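Local structure of CD180 antigen (3T6Q) at residues Glu442-Gly447 with Thr469-Thr474; Gly464-Thr469 with Ser489-His494; His494-Leu499 with Glu518-Leu523; Asn503-Ser508 with Lys524-Asn529. The protein may cooperate with MD-1 and TLR4 in the innate immune response of B cells to bacterial lipopolysaccharide, leading to NF-kappa-B activation. All blocks are in the same frame, centred on the assembly; numbering follows the deposited sequence.

Contact 1: Glu442-Gly447 with Thr469-Thr474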
loop_
_atom_site.group_PDB
_atom_site.type_symbol
_atom_site.label_atom_id
_atom_site.label_comp_id
_atom_site.label_asym_id
_atom_site.label_seq_id
_atom_site.Cartn_x
_atom_site.Cartn_y
_atom_site.Cartn_z
ATOM N N GLU A 442 34.967 -41.883 -37.679
ATOM C CA GLU A 442 33.934 -42.359 -38.623
ATOM C C GLU A 442 32.847 -43.171 -37.928
ATOM O O GLU A 442 31.704 -43.189 -38.383
ATOM C CB GLU A 442 34.540 -43.248 -39.726
ATOM C CG GLU A 442 35.595 -42.588 -40.576
ATOM C CD GLU A 442 36.147 -43.563 -41.595
ATOM O OE1 GLU A 442 35.370 -43.986 -42.480
ATOM O OE2 GLU A 442 37.341 -43.921 -41.493
ATOM N N GLN A 443 33.218 -43.829 -36.828
ATOM C CA GLN A 443 32.316 -44.743 -36.083
ATOM C C GLN A 443 31.531 -44.043 -34.955
ATOM O O GLN A 443 30.614 -44.623 -34.361
ATOM C CB GLN A 443 33.142 -45.896 -35.462
ATOM C CG GLN A 443 33.965 -46.723 -36.463
ATOM C CD GLN A 443 35.405 -46.217 -36.697
ATOM O OE1 GLN A 443 36.208 -46.921 -37.307
ATOM N NE2 GLN A 443 35.730 -45.006 -36.236
ATOM N N LEU A 444 31.870 -42.798 -34.676
ATOM C CA LEU A 444 31.304 -42.135 -33.465
ATOM C C LEU A 444 29.783 -42.179 -33.404
ATOM O O LEU A 444 29.203 -42.460 -32.331
ATOM C CB LEU A 444 31.847 -40.705 -33.301
ATOM C CG LEU A 444 31.254 -39.847 -32.163
ATOM C CD1 LEU A 444 31.678 -40.497 -30.864
ATOM C CD2 LEU A 444 31.784 -38.420 -32.272
ATOM N N PHE A 445 29.143 -41.958 -34.562
ATOM C CA PHE A 445 27.686 -41.873 -34.647
ATOM C C PHE A 445 26.990 -43.049 -35.287
ATOM O O PHE A 445 25.819 -42.930 -35.679
ATOM C CB PHE A 445 27.223 -40.558 -35.301
ATOM C CG PHE A 445 27.605 -39.329 -34.477
ATOM C CD1 PHE A 445 27.217 -39.231 -33.131
ATOM C CD2 PHE A 445 28.370 -38.323 -35.024
ATOM C CE1 PHE A 445 27.586 -38.117 -32.378
ATOM C CE2 PHE A 445 28.710 -37.192 -34.293
ATOM C CZ PHE A 445 28.349 -37.096 -32.961
ATOM N N ASP A 446 27.674 -44.172 -35.362
ATOM C CA ASP A 446 27.030 -45.395 -35.842
ATOM C C ASP A 446 25.843 -45.767 -34.966
ATOM O O ASP A 446 25.901 -45.653 -33.732
ATOM C CB ASP A 446 28.004 -46.578 -35.832
ATOM C CG ASP A 446 29.046 -46.525 -36.955
ATOM O OD1 ASP A 446 28.850 -45.825 -37.956
ATOM O OD2 ASP A 446 30.080 -47.210 -36.824
ATOM N N GLY A 447 24.777 -46.239 -35.600
ATOM C CA GLY A 447 23.638 -46.751 -34.870
ATOM C C GLY A 447 22.575 -45.705 -34.594
ATOM O O GLY A 447 21.690 -45.931 -33.782
ATOM N N THR A 469 35.857 -37.665 -44.964
ATOM C CA THR A 469 35.429 -38.673 -43.989
ATOM C C THR A 469 35.344 -38.042 -42.620
ATOM O O THR A 469 36.303 -37.416 -42.127
ATOM C CB THR A 469 36.339 -39.917 -43.949
ATOM O OG1 THR A 469 37.642 -39.520 -43.538
ATOM C CG2 THR A 469 36.447 -40.541 -45.327
ATOM N N ASN A 470 34.175 -38.185 -42.013
ATOM C CA ASN A 470 33.938 -37.592 -40.703
ATOM C C ASN A 470 32.825 -38.402 -39.994
ATOM O O ASN A 470 32.207 -39.286 -40.614
ATOM C CB ASN A 470 33.596 -36.107 -40.893
ATOM C CG ASN A 470 32.346 -35.896 -41.743
ATOM O OD1 ASN A 470 31.233 -36.283 -41.337
ATOM N ND2 ASN A 470 32.509 -35.289 -42.930
ATOM N N SER A 471 32.577 -38.137 -38.713
ATOM C CA SER A 471 31.509 -38.887 -37.998
ATOM C C SER A 471 30.084 -38.692 -38.540
ATOM O O SER A 471 29.223 -39.534 -38.297
ATOM C CB SER A 471 31.495 -38.503 -36.527
ATOM O OG SER A 471 31.059 -37.158 -36.423
ATOM N N LEU A 472 29.838 -37.583 -39.255
ATOM C CA LEU A 472 28.474 -37.194 -39.650
ATOM C C LEU A 472 27.908 -37.973 -40.811
ATOM O O LEU A 472 26.694 -38.032 -40.982
ATOM C CB LEU A 472 28.384 -35.685 -39.969
ATOM C CG LEU A 472 28.943 -34.715 -38.927
ATOM C CD1 LEU A 472 29.013 -33.323 -39.554
ATOM C CD2 LEU A 472 28.073 -34.686 -37.660
ATOM N N GLN A 473 28.771 -38.566 -41.628
ATOM C CA GLN A 473 28.324 -39.166 -42.889
ATOM C C GLN A 473 27.405 -40.410 -42.696
ATOM O O GLN A 473 26.776 -40.859 -43.652
ATOM C CB GLN A 473 29.525 -39.460 -43.816
ATOM C CG GLN A 473 30.388 -38.245 -44.218
ATOM C CD GLN A 473 29.953 -37.562 -45.522
ATOM O OE1 GLN A 473 28.803 -37.180 -45.668
ATOM N NE2 GLN A 473 30.899 -37.375 -46.459
ATOM N N THR A 474 27.302 -40.932 -41.467
ATOM C CA THR A 474 26.332 -42.006 -41.155
ATOM C C THR A 474 24.916 -41.528 -40.802
ATOM O O THR A 474 24.040 -42.360 -40.560
ATOM C CB THR A 474 26.819 -42.933 -39.996
ATOM O OG1 THR A 474 26.980 -42.178 -38.767
ATOM C CG2 THR A 474 28.118 -43.658 -40.361
HETATM O O HOH W 1 29.644 -41.922 -37.334
HETATM O O HOH W 2 31.107 -41.816 -40.856
HETATM O O HOH W 3 24.157 -43.703 -37.662
#

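Contact 2: Gly464-Thr469 with Ser489-His494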
loop_
_atom_site.group_PDB
_atom_site.type_symbol
_atom_site.label_atom_id
_atom_site.label_comp_id
_atom_site.label_asym_id
_atom_site.label_seq_id
_atom_site.Cartn_x
_atom_site.Cartn_y
_atom_site.Cartn_z
ATOM N N GLY A 464 40.904 -27.836 -37.347
ATOM C CA GLY A 464 39.763 -26.994 -37.770
ATOM C C GLY A 464 39.235 -27.331 -39.152
ATOM O O GLY A 464 38.639 -26.479 -39.812
ATOM N N ASN A 465 39.486 -28.544 -39.618
ATOM C CA ASN A 465 39.007 -28.951 -40.929
ATOM C C ASN A 465 38.040 -30.148 -40.885
ATOM O O ASN A 465 38.370 -31.189 -40.313
ATOM C CB ASN A 465 40.173 -29.313 -41.850
ATOM C CG ASN A 465 39.705 -29.692 -43.247
ATOM O OD1 ASN A 465 39.020 -28.913 -43.915
ATOM N ND2 ASN A 465 40.017 -30.926 -43.675
ATOM N N ILE A 466 36.890 -30.031 -41.554
ATOM C CA ILE A 466 36.018 -31.189 -41.720
ATOM C C ILE A 466 36.409 -31.863 -42.998
ATOM O O ILE A 466 36.225 -31.300 -44.080
ATOM C CB ILE A 466 34.524 -30.825 -41.763
ATOM C CG1 ILE A 466 34.167 -29.899 -40.573
ATOM C CG2 ILE A 466 33.688 -32.095 -41.703
ATOM C CD1 ILE A 466 32.664 -29.624 -40.467
ATOM N N GLN A 467 36.934 -33.077 -42.867
ATOM C CA GLN A 467 37.367 -33.896 -44.025
ATOM C C GLN A 467 36.203 -34.569 -44.691
ATOM O O GLN A 467 35.105 -34.582 -44.144
ATOM C CB GLN A 467 38.371 -34.950 -43.595
ATOM C CG GLN A 467 39.789 -34.405 -43.513
ATOM C CD GLN A 467 40.764 -35.389 -42.909
ATOM O OE1 GLN A 467 40.603 -35.819 -41.763
ATOM N NE2 GLN A 467 41.789 -35.740 -43.668
ATOM N N LYS A 468 36.443 -35.100 -45.885
ATOM C CA LYS A 468 35.451 -35.885 -46.601
ATOM C C LYS A 468 34.951 -37.022 -45.702
ATOM O O LYS A 468 33.768 -37.307 -45.680
ATOM C CB LYS A 468 36.076 -36.464 -47.873
ATOM C CG LYS A 468 35.128 -37.338 -48.676
ATOM C CD LYS A 468 35.734 -37.697 -50.031
ATOM C CE LYS A 468 34.886 -38.749 -50.723
ATOM N NZ LYS A 468 34.887 -38.544 -52.198
ATOM N N THR A 469 35.857 -37.665 -44.964
ATOM C CA THR A 469 35.429 -38.673 -43.989
ATOM C C THR A 469 35.344 -38.042 -42.620
ATOM O O THR A 469 36.303 -37.416 -42.127
ATOM C CB THR A 469 36.339 -39.917 -43.949
ATOM O OG1 THR A 469 37.642 -39.520 -43.538
ATOM C CG2 THR A 469 36.447 -40.541 -45.327
ATOM N N SER A 489 38.024 -23.775 -39.612
ATOM C CA SER A 489 38.652 -23.019 -40.710
ATOM C C SER A 489 38.109 -23.395 -42.065
ATOM O O SER A 489 38.032 -22.555 -42.964
ATOM C CB SER A 489 40.172 -23.269 -40.734
ATOM O OG SER A 489 40.761 -22.586 -39.635
ATOM N N SER A 490 37.739 -24.663 -42.228
ATOM C CA SER A 490 37.361 -25.165 -43.562
ATOM C C SER A 490 36.500 -26.389 -43.449
ATOM O O SER A 490 36.566 -27.116 -42.458
ATOM C CB SER A 490 38.624 -25.527 -44.392
ATOM O OG SER A 490 39.548 -26.280 -43.600
ATOM N N ILE A 491 35.763 -26.649 -44.518
ATOM C CA ILE A 491 34.888 -27.805 -44.635
ATOM C C ILE A 491 35.111 -28.321 -46.042
ATOM O O ILE A 491 34.925 -27.587 -47.018
ATOM C CB ILE A 491 33.386 -27.410 -44.415
ATOM C CG1 ILE A 491 33.202 -26.696 -43.056
ATOM C CG2 ILE A 491 32.463 -28.643 -44.541
ATOM C CD1 ILE A 491 31.767 -26.338 -42.748
ATOM N N ASP A 492 35.569 -29.560 -46.155
ATOM C CA ASP A 492 35.708 -30.193 -47.447
ATOM C C ASP A 492 34.396 -30.133 -48.237
ATOM O O ASP A 492 33.321 -30.297 -47.657
ATOM C CB ASP A 492 36.150 -31.654 -47.238
ATOM C CG ASP A 492 36.598 -32.301 -48.533
ATOM O OD1 ASP A 492 37.801 -32.272 -48.798
ATOM O OD2 ASP A 492 35.743 -32.787 -49.298
ATOM N N GLN A 493 34.466 -29.927 -49.556
ATOM C CA GLN A 493 33.263 -29.857 -50.387
ATOM C C GLN A 493 32.367 -31.096 -50.353
ATOM O O GLN A 493 31.175 -31.006 -50.705
ATOM C CB GLN A 493 33.624 -29.589 -51.853
ATOM C CG GLN A 493 34.539 -30.631 -52.480
ATOM C CD GLN A 493 34.673 -30.428 -53.977
ATOM O OE1 GLN A 493 33.701 -30.097 -54.671
ATOM N NE2 GLN A 493 35.874 -30.639 -54.486
ATOM N N HIS A 494 32.948 -32.239 -49.988
ATOM C CA HIS A 494 32.220 -33.502 -49.928
ATOM C C HIS A 494 31.931 -33.928 -48.520
ATOM O O HIS A 494 31.478 -35.045 -48.315
ATOM C CB HIS A 494 32.962 -34.625 -50.701
ATOM C CG HIS A 494 33.037 -34.377 -52.185
ATOM N ND1 HIS A 494 31.929 -34.249 -52.959
ATOM C CD2 HIS A 494 34.132 -34.179 -53.026
ATOM C CE1 HIS A 494 32.304 -33.998 -54.229
ATOM N NE2 HIS A 494 33.650 -33.955 -54.266
HETATM O O HOH W 4 39.011 -34.590 -47.047
#

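Contact 3: His494-Leu499 with Glu518-Leu523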
loop_
_atom_site.group_PDB
_atom_site.type_symbol
_atom_site.label_atom_id
_atom_site.label_comp_id
_atom_site.label_asym_id
_atom_site.label_seq_id
_atom_site.Cartn_x
_atom_site.Cartn_y
_atom_site.Cartn_z
ATOM N N HIS A 494 32.948 -32.239 -49.988
ATOM C CA HIS A 494 32.220 -33.502 -49.928
ATOM C C HIS A 494 31.931 -33.928 -48.520
ATOM O O HIS A 494 31.478 -35.045 -48.315
ATOM C CB HIS A 494 32.962 -34.625 -50.701
ATOM C CG HIS A 494 33.037 -34.377 -52.185
ATOM N ND1 HIS A 494 31.929 -34.249 -52.959
ATOM C CD2 HIS A 494 34.132 -34.179 -53.026
ATOM C CE1 HIS A 494 32.304 -33.998 -54.229
ATOM N NE2 HIS A 494 33.650 -33.955 -54.266
ATOM N N ALA A 495 32.155 -33.043 -47.538
ATOM C CA ALA A 495 31.965 -33.387 -46.116
ATOM C C ALA A 495 30.546 -33.814 -45.698
ATOM O O ALA A 495 30.378 -34.568 -44.724
ATOM C CB ALA A 495 32.425 -32.244 -45.218
ATOM N N PHE A 496 29.548 -33.290 -46.388
ATOM C CA PHE A 496 28.150 -33.447 -45.984
ATOM C C PHE A 496 27.353 -34.149 -47.082
ATOM O O PHE A 496 26.119 -34.159 -47.022
ATOM C CB PHE A 496 27.495 -32.083 -45.757
ATOM C CG PHE A 496 28.114 -31.252 -44.653
ATOM C CD1 PHE A 496 28.671 -31.837 -43.509
ATOM C CD2 PHE A 496 28.090 -29.865 -44.756
ATOM C CE1 PHE A 496 29.199 -31.042 -42.486
ATOM C CE2 PHE A 496 28.599 -29.065 -43.733
ATOM C CZ PHE A 496 29.151 -29.659 -42.604
ATOM N N THR A 497 28.050 -34.700 -48.089
ATOM C CA THR A 497 27.384 -35.275 -49.275
ATOM C C THR A 497 26.362 -36.410 -48.976
ATOM O O THR A 497 25.339 -36.517 -49.655
ATOM C CB THR A 497 28.400 -35.740 -50.349
ATOM O OG1 THR A 497 29.388 -34.718 -50.548
ATOM C CG2 THR A 497 27.695 -35.974 -51.691
ATOM N N SER A 498 26.649 -37.239 -47.974
ATOM C CA SER A 498 25.727 -38.309 -47.583
ATOM C C SER A 498 24.496 -37.759 -46.870
ATOM O O SER A 498 23.475 -38.433 -46.782
ATOM C CB SER A 498 26.429 -39.350 -46.709
ATOM O OG SER A 498 27.024 -38.753 -45.578
ATOM N N LEU A 499 24.583 -36.521 -46.384
ATOM C CA LEU A 499 23.471 -35.909 -45.619
ATOM C C LEU A 499 22.472 -35.209 -46.528
ATOM O O LEU A 499 22.530 -33.985 -46.730
ATOM C CB LEU A 499 24.013 -34.932 -44.575
ATOM C CG LEU A 499 25.069 -35.595 -43.696
ATOM C CD1 LEU A 499 25.882 -34.521 -43.007
ATOM C CD2 LEU A 499 24.385 -36.491 -42.676
ATOM N N GLU A 518 30.446 -24.639 -50.835
ATOM C CA GLU A 518 30.499 -25.854 -51.694
ATOM C C GLU A 518 30.082 -27.170 -51.012
ATOM O O GLU A 518 29.726 -28.140 -51.682
ATOM C CB GLU A 518 31.893 -26.021 -52.321
ATOM C CG GLU A 518 31.939 -26.972 -53.512
ATOM C CD GLU A 518 31.150 -26.500 -54.728
ATOM O OE1 GLU A 518 30.679 -27.370 -55.488
ATOM O OE2 GLU A 518 31.018 -25.275 -54.956
ATOM N N ALA A 519 30.146 -27.199 -49.685
ATOM C CA ALA A 519 29.721 -28.354 -48.896
ATOM C C ALA A 519 28.187 -28.511 -48.855
ATOM O O ALA A 519 27.703 -29.577 -48.485
ATOM C CB ALA A 519 30.265 -28.216 -47.472
ATOM N N LEU A 520 27.448 -27.451 -49.221
ATOM C CA LEU A 520 25.979 -27.449 -49.271
ATOM C C LEU A 520 25.445 -27.585 -50.698
ATOM O O LEU A 520 24.259 -27.363 -50.923
ATOM C CB LEU A 520 25.424 -26.167 -48.625
ATOM C CG LEU A 520 26.129 -26.069 -47.260
ATOM C CD1 LEU A 520 26.595 -24.703 -46.819
ATOM C CD2 LEU A 520 25.386 -26.890 -46.216
ATOM N N SER A 521 26.320 -27.925 -51.654
ATOM C CA SER A 521 25.952 -27.875 -53.069
ATOM C C SER A 521 24.791 -28.799 -53.457
ATOM O O SER A 521 24.021 -28.457 -54.334
ATOM C CB SER A 521 27.145 -28.154 -53.991
ATOM O OG SER A 521 27.548 -29.516 -53.899
ATOM N N HIS A 522 24.686 -29.955 -52.810
ATOM C CA HIS A 522 23.640 -30.948 -53.090
ATOM C C HIS A 522 22.318 -30.656 -52.425
ATOM O O HIS A 522 21.371 -31.458 -52.533
ATOM C CB HIS A 522 24.125 -32.327 -52.635
ATOM C CG HIS A 522 24.400 -32.416 -51.132
ATOM N ND1 HIS A 522 25.367 -31.687 -50.531
ATOM C CD2 HIS A 522 23.787 -33.163 -50.126
ATOM C CE1 HIS A 522 25.389 -31.968 -49.210
ATOM N NE2 HIS A 522 24.419 -32.864 -48.959
ATOM N N LEU A 523 22.213 -29.547 -51.690
ATOM C CA LEU A 523 20.994 -29.299 -50.905
ATOM C C LEU A 523 20.167 -28.171 -51.460
ATOM O O LEU A 523 20.718 -27.233 -52.035
ATOM C CB LEU A 523 21.351 -29.010 -49.424
ATOM C CG LEU A 523 22.036 -30.168 -48.687
ATOM C CD1 LEU A 523 22.699 -29.619 -47.420
ATOM C CD2 LEU A 523 21.050 -31.301 -48.352
HETATM O O HOH W 5 29.352 -31.769 -48.672
HETATM O O HOH W 6 27.944 -31.896 -51.643
#

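Contact 4: Asn503-Ser508 with Lys524-Asn529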
loop_
_atom_site.group_PDB
_atom_site.type_symbol
_atom_site.label_atom_id
_atom_site.label_comp_id
_atom_site.label_asym_id
_atom_site.label_seq_id
_atom_site.Cartn_x
_atom_site.Cartn_y
_atom_site.Cartn_z
ATOM N N ASN A 503 18.064 -29.588 -43.672
ATOM C CA ASN A 503 17.357 -28.360 -44.034
ATOM C C ASN A 503 17.658 -27.175 -43.096
ATOM O O ASN A 503 17.131 -26.103 -43.295
ATOM C CB ASN A 503 15.822 -28.618 -44.189
ATOM C CG ASN A 503 15.171 -29.170 -42.909
ATOM O OD1 ASN A 503 14.318 -30.096 -42.945
ATOM N ND2 ASN A 503 15.536 -28.615 -41.797
ATOM N N HIS A 504 18.504 -27.378 -42.077
ATOM C CA HIS A 504 18.884 -26.276 -41.187
ATOM C C HIS A 504 20.323 -26.502 -40.765
ATOM O O HIS A 504 20.636 -27.463 -40.030
ATOM C CB HIS A 504 17.910 -26.229 -39.991
ATOM C CG HIS A 504 18.254 -25.207 -38.929
ATOM N ND1 HIS A 504 17.431 -24.199 -38.613
ATOM C CD2 HIS A 504 19.377 -25.069 -38.094
ATOM C CE1 HIS A 504 17.982 -23.439 -37.643
ATOM N NE2 HIS A 504 19.167 -23.974 -37.319
ATOM N N VAL A 505 21.219 -25.636 -41.254
ATOM C CA VAL A 505 22.658 -25.828 -41.037
ATOM C C VAL A 505 23.186 -24.563 -40.442
ATOM O O VAL A 505 23.148 -23.508 -41.091
ATOM C CB VAL A 505 23.390 -26.184 -42.343
ATOM C CG1 VAL A 505 24.865 -26.469 -42.036
ATOM C CG2 VAL A 505 22.704 -27.427 -42.972
ATOM N N ASP A 506 23.584 -24.644 -39.165
ATOM C CA ASP A 506 24.133 -23.482 -38.486
ATOM C C ASP A 506 25.674 -23.639 -38.435
ATOM O O ASP A 506 26.210 -24.544 -37.756
ATOM C CB ASP A 506 23.502 -23.423 -37.092
ATOM C CG ASP A 506 23.911 -22.210 -36.310
ATOM O OD1 ASP A 506 24.850 -21.469 -36.680
ATOM O OD2 ASP A 506 23.264 -21.992 -35.298
ATOM N N LEU A 507 26.373 -22.786 -39.205
ATOM C CA LEU A 507 27.809 -22.787 -39.222
ATOM C C LEU A 507 28.324 -21.466 -38.676
ATOM O O LEU A 507 29.438 -21.095 -38.995
ATOM C CB LEU A 507 28.367 -22.970 -40.659
ATOM C CG LEU A 507 27.900 -24.244 -41.383
ATOM C CD1 LEU A 507 28.282 -24.247 -42.873
ATOM C CD2 LEU A 507 28.453 -25.489 -40.740
ATOM N N SER A 508 27.529 -20.782 -37.848
ATOM C CA SER A 508 27.890 -19.442 -37.431
ATOM C C SER A 508 29.053 -19.460 -36.410
ATOM O O SER A 508 29.343 -20.499 -35.824
ATOM C CB SER A 508 26.679 -18.737 -36.831
ATOM O OG SER A 508 26.148 -19.424 -35.699
ATOM N N LYS A 524 18.847 -28.232 -51.241
ATOM C CA LYS A 524 17.931 -27.165 -51.640
ATOM C C LYS A 524 16.988 -26.725 -50.525
ATOM O O LYS A 524 16.600 -27.526 -49.708
ATOM C CB LYS A 524 17.090 -27.588 -52.865
ATOM C CG LYS A 524 17.908 -27.934 -54.097
ATOM C CD LYS A 524 17.012 -28.299 -55.276
ATOM C CE LYS A 524 16.176 -29.536 -54.979
ATOM N NZ LYS A 524 15.420 -29.934 -56.198
ATOM N N GLY A 525 16.635 -25.445 -50.503
ATOM C CA GLY A 525 15.577 -24.912 -49.602
ATOM C C GLY A 525 15.960 -24.890 -48.141
ATOM O O GLY A 525 15.084 -24.776 -47.267
ATOM N N ILE A 526 17.264 -24.965 -47.859
ATOM C CA ILE A 526 17.724 -25.005 -46.455
ATOM C C ILE A 526 17.736 -23.626 -45.767
ATOM O O ILE A 526 17.662 -22.561 -46.404
ATOM C CB ILE A 526 19.093 -25.721 -46.290
ATOM C CG1 ILE A 526 20.297 -24.780 -46.585
ATOM C CG2 ILE A 526 19.136 -26.994 -47.139
ATOM C CD1 ILE A 526 21.663 -25.390 -46.271
ATOM N N TYR A 527 17.823 -23.661 -44.440
ATOM C CA TYR A 527 18.226 -22.476 -43.677
ATOM C C TYR A 527 19.732 -22.628 -43.406
ATOM O O TYR A 527 20.176 -23.676 -42.921
ATOM C CB TYR A 527 17.450 -22.375 -42.374
ATOM C CG TYR A 527 17.997 -21.297 -41.449
ATOM C CD1 TYR A 527 17.608 -19.974 -41.590
ATOM C CD2 TYR A 527 18.910 -21.626 -40.427
ATOM C CE1 TYR A 527 18.089 -18.989 -40.726
ATOM C CE2 TYR A 527 19.414 -20.655 -39.578
ATOM C CZ TYR A 527 18.995 -19.350 -39.723
ATOM O OH TYR A 527 19.512 -18.397 -38.892
ATOM N N LEU A 528 20.505 -21.597 -43.759
ATOM C CA LEU A 528 21.973 -21.677 -43.726
ATOM C C LEU A 528 22.470 -20.461 -42.967
ATOM O O LEU A 528 22.367 -19.343 -43.458
ATOM C CB LEU A 528 22.563 -21.664 -45.111
ATOM C CG LEU A 528 24.109 -21.559 -45.181
ATOM C CD1 LEU A 528 24.801 -22.699 -44.451
ATOM C CD2 LEU A 528 24.553 -21.535 -46.640
ATOM N N ASN A 529 22.953 -20.680 -41.753
ATOM C CA ASN A 529 23.464 -19.569 -40.955
ATOM C C ASN A 529 24.975 -19.515 -41.080
ATOM O O ASN A 529 25.663 -20.412 -40.601
ATOM C CB ASN A 529 23.056 -19.749 -39.474
ATOM C CG ASN A 529 23.338 -18.518 -38.640
ATOM O OD1 ASN A 529 23.910 -17.548 -39.117
ATOM N ND2 ASN A 529 22.943 -18.564 -37.365
#

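Contact 1: Glu442-Gly447 with Thr469-Thr474
Glu442 and Ser471 bring their backbones together, with CA atoms 4.3 Å apart, and from there the two irregular segments diverge toward Asp446 and Thr474. A type I turn from Gln443 to Asp446 folds the first segment. The second begins with an Asx turn, in which Asn470 OD1 accepts the backbone N-H of Leu472. Phe445 reaches across with CG anti to its own carbonyl carbon (chi1 -64°), and the ring presents its CD2-CE2 edge to Ser471, whose OG lies near the ring plane, 3.2 Å from CE2. That hydroxyl is hydrogen-bonded to the carbonyl oxygen of Ile439. Leu444 CG covers the centre of one ring face, while Leu472 CD2 adds an apolar contact at 4.2 Å from CE2. At the solvent side Asp446 and Thr474 meet roughly perpendicular, OD1 coming 3.3 Å from the methyl CG2. Three waters fill the polar seam. One accepts from Phe445 N and Thr474 OG1 and donates to Glu442 O and Ser471 O, both at 2.6 Å; a second joins Glu442 O to Asn470 O, and a third Phe445 O to Thr474 O. These loops link LRR 15 to LRR 16 on the side of the solenoid away from its long run of short parallel strands. Apolar side chains thus close the interior, and water satisfies backbone groups that the loops do not pair directly.

Contact 2: Gly464-Thr469 with Ser489-His494
Ile466 and Ile491 extend in parallel from neighbouring strands, with Ile466 CD1 3.9 Å from Ile491 CG1. Matching first torsions, CG1 anti to the carbonyl carbon in both (chi1 -50° and -55°), set the two CG1 branches alongside one another. Beneath them the backbones form a short parallel ladder. Ile466 N donates to Ser490 O, and Asp492 N returns a nearly straight bond to Ile466 O at 2.8 Å, the N-H pointing at the oxygen with an angle of 167°. At the other end, Gly464 O is gripped by two donors: Ser489 N meets a lone pair in the carbonyl plane at 2.8 Å, whereas Ser490 N approaches nearly along the C=O axis at 3.2 Å. Strands 465-466 and 490-491, from the successive repeats LRR 16 and LRR 17, form a separate two-stranded parallel ladder of the leucine-rich-repeat solenoid, distinct from its main run of parallel strands. Beyond the ladder, Asp492 places CB 3.2 Å from Ile466 O and turns OD2 back to accept His494 N, an Asx turn just after the strand. Past this turn the chain of Lys468 lies alongside His494, its CG 4.0 Å from His494 CB. A water accepts from Lys468 N and gives a weak bond to Asp492 OD1. In the next shell Ile466 also touches Phe461 and Ala495, Ile491 packs on Ala519, and Ser489 OG is hydrogen-bonded to Arg511 NH2.

Contact 3: His494-Leu499 with Glu518-Leu523
Phe496 and His522 dominate the meeting of two loops from consecutive leucine-rich repeats, LRR 17 and LRR 18, and each turns a different part of itself to the other segment. Phe496, its CG anti to the carbonyl carbon (chi1 -62°), brings its CD2 side to Ala519: the methyl CB lies 3.9 Å from CD2, and Ala519 O sits at the ring edge, near its plane. Leu520 CD2 adds an oblique apolar contact. The inward ring is thus part of the hydrophobic filling of the solenoid, where it also touches Leu472, Ile466 and Ile491. A water joins the backbones more simply, accepting the N-H of Phe496 and donating to Ala519 O at 2.7 Å. The imidazole of His522 is sandwiched instead. Thr497 CA lies over one face as a CH-pi contact, 4.0 Å from the ring centroid, and Leu523 CG from its own segment covers the centre of the opposite face. Rotation of CG to the position between backbone N and carbonyl carbon (chi1 62°) starts the ring toward the turns of 494-499. There NE2 donates to Leu499 O at 3.1 Å; the acceptor lies close to the imidazole plane, but the nitrogen stands well above the carbonyl plane, about 60° out of it. The carbonyl oxygen of Phe496 is also near, 2.9 Å from NE2. The same Leu499 O that accepts from His522 NE2 also has Leu523 CD2 3.5 Å away.

Contact 4: Asn503-Ser508 with Lys524-Asn529
His504-Asp506 and Tyr527-Asn529 run as parallel strands with axes 4.8 Å apart, joined by four backbone hydrogen bonds: Tyr527 N to Asn503 O, Val505 N to Tyr527 O, Asn529 N to Val505 O and Leu507 N to Asn529 O. Side chains alternate between two faces. On one, His504 and Tyr527 form an offset stack, centroids 4.8 Å apart and planes tilted by 30°. Tyr527 CD2 lies over the imidazole face toward its rim, 3.4 Å from His504 CE1, and Tyr527 OH is hydrogen-bonded to Glu580 OE2. Farther along this face, Asp506 and Asn529 lie alongside, their carboxylate and amide planes 23° apart. With CG anti to the backbone N in both, the two side chains extend the same way; Asn529 ND2 lies 3.5 Å from Asp506 OD1. That oxygen is already gripped twice: Ser508 OG donates to its syn lone pair at 2.6 Å, and Ser508 N closes an Asx turn at 3.0 Å. Asn529 OD1 in turn accepts from Ala531 N. The Val505 and Leu528 face is apolar; Val505 CG2 meets Ile526 CD1 at 4.0 Å, and Leu507 CD1 meets Leu528 CD1. These are adjacent rungs of the leucine-rich-repeat solenoid: strand 480-482 flanks 504-506 through backbone bonds, Ile480 and Val482, and strand 551-553 follows 527-529, with Thr551 against Tyr527 and Asn553 against Asn529.

All four contacts join successive turns of the leucine-rich-repeat solenoid, between LRR 15 and LRR 19. Contact 4 lies on the long run of short parallel strands, contact 2 on the separate strands 465-466 and 490-491, and contacts 1 and 3 in connecting loops. Along the chain, contact 1 crosses contact 2, sharing Thr469; contact 2 precedes contact 3, sharing His494; contact 3 crosses contact 4. Centres of contacts 2 and 3 are about 10 Å apart, those of contacts 1 and 4 about 20 Å without touching. Contacts 1 and 3 meet through the side chains of Asn470 and Gln473. Leu520 packs onto Leu528, and Ile491 onto Leu507, consistent with a hydrophobic interior shared by successive turns.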